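PDB 3LPE: transcription elongation factor Spt5 from Methanocaldococcus jannaschii, which stimulates transcription elongation as a heterodimer with Spt4, its NusG N-terminal (NGN) domain mediating the interaction with RNA polymerase. Local coordinates for residues I81-E84 / E85-L89. Sequence-based numbering, arbitrary orientation.
Sequences IAIE and EIEPL
OE1 of the Glu85 carboxylate meets both the CG2 methyl of Ile81, 4.0 Å away, and a water at the start of helix 83-90. CG of Glu85 lies beside its own backbone N (chi1 -67°) and the chain runs on extended, which carries the carboxylate back along the segment leading into the helix; there the water accepts from Ala82 N and donates weakly to OE1. The carboxylate of Glu87 passes loosely by Ile83, OE2 4.2 Å from both CG1 and CG2 of Ile83, while Glu87 CG sits 3.3 Å from Ile83 O. Glu84 OE1 stands 4.5 Å from Glu87 OE2, a like-charge approach that may slightly raise the pair's proton affinity, though Lys44 of the partner chain, RNA polymerase subunit E'', makes a long, weak ion pair with Glu87. CG2 of Ile81 also packs on CG1 of Ile86 at 3.9 Å, the side chains crossing at about a right angle. The first turn closes as Glu85 N donates to Ala82 O over 2.9 Å from above the carbonyl plane. Ile83 O is gripped twice, by Ile86 N from above its plane and by Glu87 N almost straight ahead (C=O...N 166°), so an i+3 and an i+4 bond share one acceptor. Pro88 has no N-H to continue the pattern, and its CD rests 3.3 Å from Glu84 O; the helix kinks here, and Leu89 N turns to Ile86 O, an i+3 bond. Helix 83-90, the last of this NGN-domain chain, packs on strands 12-17 and 52-57 of the antiparallel sheet: Ile83 and Ile86 touch Ile12, which also bonds the Ile81 backbone, Ile86 and Leu89 reach Leu54, and Glu40 and Ile41 of subunit E'' pack against Ile83 and Ile86 respectively.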
ATOM      1  N   ILE A  81      -1.508   7.736 -12.412  1.00 27.30           N
ATOM      2  CA  ILE A  81      -1.725   6.372 -12.866  1.00 26.66           C
ATOM      3  C   ILE A  81      -3.218   6.077 -12.796  1.00 33.00           C
ATOM      4  O   ILE A  81      -3.830   6.270 -11.744  1.00 39.17           O
ATOM      5  CB  ILE A  81      -1.029   5.376 -11.958  1.00 24.14           C
ATOM      6  CG1 ILE A  81       0.432   5.804 -11.675  1.00 31.44           C
ATOM      7  CG2 ILE A  81      -1.089   3.966 -12.547  1.00 37.23           C
ATOM      8  CD1 ILE A  81       1.310   5.868 -12.910  1.00 34.65           C
ATOM      9  N   ALA A  82      -3.799   5.609 -13.899  1.00 36.58           N
ATOM     10  CA  ALA A  82      -5.229   5.256 -13.928  1.00 37.75           C
ATOM     11  C   ALA A  82      -5.517   3.993 -13.119  1.00 43.13           C
ATOM     12  O   ALA A  82      -4.710   3.064 -13.079  1.00 31.85           O
ATOM     13  CB  ALA A  82      -5.728   5.093 -15.363  1.00 40.08           C
ATOM     14  N   ILE A  83      -6.687   3.953 -12.487  1.00 36.85           N
ATOM     15  CA  ILE A  83      -7.046   2.827 -11.630  1.00 34.98           C
ATOM     16  C   ILE A  83      -6.993   1.493 -12.386  1.00 41.74           C
ATOM     17  O   ILE A  83      -6.591   0.467 -11.825  1.00 36.03           O
ATOM     18  CB  ILE A  83      -8.432   3.045 -10.970  1.00 37.55           C
ATOM     19  CG1 ILE A  83      -8.683   2.002  -9.880  1.00 51.84           C
ATOM     20  CG2 ILE A  83      -9.540   3.047 -12.010  1.00 46.67           C
ATOM     21  CD1 ILE A  83      -7.795   2.189  -8.638  1.00 37.53           C
ATOM     22  N   GLU A  84      -7.369   1.510 -13.662  1.00 34.80           N
ATOM     23  CA  GLU A  84      -7.317   0.296 -14.482  1.00 52.83           C
ATOM     24  C   GLU A  84      -5.916  -0.296 -14.648  1.00 40.47           C
ATOM     25  O   GLU A  84      -5.783  -1.505 -14.824  1.00 38.00           O
ATOM     26  CB  GLU A  84      -7.954   0.506 -15.864  1.00 64.90           C
ATOM     27  CG  GLU A  84      -8.009   1.947 -16.304  1.00 71.58           C
ATOM     28  CD  GLU A  84      -9.129   2.692 -15.613  1.00 69.38           C
ATOM     29  OE1 GLU A  84     -10.203   2.084 -15.412  1.00 70.05           O
ATOM     30  OE2 GLU A  84      -8.930   3.877 -15.267  1.00 64.29           O
ATOM     31  N   GLU A  85      -4.884   0.541 -14.592  1.00 38.57           N
ATOM     32  CA  GLU A  85      -3.506   0.050 -14.713  1.00 47.06           C
ATOM     33  C   GLU A  85      -3.021  -0.586 -13.415  1.00 36.76           C
ATOM     34  O   GLU A  85      -2.041  -1.323 -13.389  1.00 46.67           O
ATOM     35  CB  GLU A  85      -2.549   1.168 -15.195  1.00 41.75           C
ATOM     36  CG  GLU A  85      -2.844   1.594 -16.642  1.00 49.92           C
ATOM     37  CD  GLU A  85      -1.944   2.715 -17.172  1.00 54.41           C
ATOM     38  OE1 GLU A  85      -1.056   3.180 -16.435  1.00 56.64           O
ATOM     39  OE2 GLU A  85      -2.148   3.131 -18.336  1.00 72.04           O
ATOM     40  N   ILE A  86      -3.753  -0.330 -12.340  1.00 37.65           N
ATOM     41  CA  ILE A  86      -3.420  -0.843 -11.024  1.00 33.73           C
ATOM     42  C   ILE A  86      -4.132  -2.153 -10.668  1.00 34.56           C
ATOM     43  O   ILE A  86      -3.563  -3.014 -10.004  1.00 35.88           O
ATOM     44  CB  ILE A  86      -3.739   0.236  -9.972  1.00 50.07           C
ATOM     45  CG1 ILE A  86      -2.713   1.365 -10.078  1.00 43.19           C
ATOM     46  CG2 ILE A  86      -3.786  -0.343  -8.564  1.00 51.24           C
ATOM     47  CD1 ILE A  86      -2.952   2.485  -9.115  1.00 61.33           C
ATOM     48  N   GLU A  87      -5.377  -2.300 -11.114  1.00 33.91           N
ATOM     49  CA  GLU A  87      -6.192  -3.461 -10.784  1.00 34.28           C
ATOM     50  C   GLU A  87      -5.521  -4.829 -10.968  1.00 47.91           C
ATOM     51  O   GLU A  87      -5.657  -5.701 -10.099  1.00 43.90           O
ATOM     52  CB  GLU A  87      -7.539  -3.405 -11.523  1.00 46.35           C
ATOM     53  CG  GLU A  87      -8.368  -2.185 -11.145  1.00 49.30           C
ATOM     54  CD  GLU A  87      -9.732  -2.163 -11.809  1.00 55.98           C
ATOM     55  OE1 GLU A  87     -10.388  -3.225 -11.858  1.00 65.19           O
ATOM     56  OE2 GLU A  87     -10.149  -1.079 -12.267  1.00 57.79           O
ATOM     57  N   PRO A  88      -4.806  -5.030 -12.092  1.00 40.39           N
ATOM     58  CA  PRO A  88      -4.143  -6.327 -12.268  1.00 48.90           C
ATOM     59  C   PRO A  88      -3.116  -6.606 -11.169  1.00 41.06           C
ATOM     60  O   PRO A  88      -2.823  -7.769 -10.887  1.00 43.04           O
ATOM     61  CB  PRO A  88      -3.440  -6.179 -13.631  1.00 47.38           C
ATOM     62  CG  PRO A  88      -4.195  -5.109 -14.339  1.00 49.12           C
ATOM     63  CD  PRO A  88      -4.584  -4.145 -13.252  1.00 42.00           C
ATOM     64  N   LEU A  89      -2.572  -5.554 -10.566  1.00 36.81           N
ATOM     65  CA  LEU A  89      -1.626  -5.724  -9.467  1.00 43.84           C
ATOM     66  C   LEU A  89      -2.285  -6.258  -8.188  1.00 49.45           C
ATOM     67  O   LEU A  89      -1.614  -6.843  -7.336  1.00 31.77           O
ATOM     68  CB  LEU A  89      -0.904  -4.409  -9.169  1.00 42.53           C
ATOM     69  CG  LEU A  89      -0.110  -3.857 -10.358  1.00 37.89           C
ATOM     70  CD1 LEU A  89       0.570  -2.551 -10.001  1.00 45.04           C
ATOM     71  CD2 LEU A  89       0.894  -4.877 -10.802  1.00 44.23           C
TER
HETATM   72  O   HOH W   1      -2.133   5.800 -16.375  1.00 30.91           O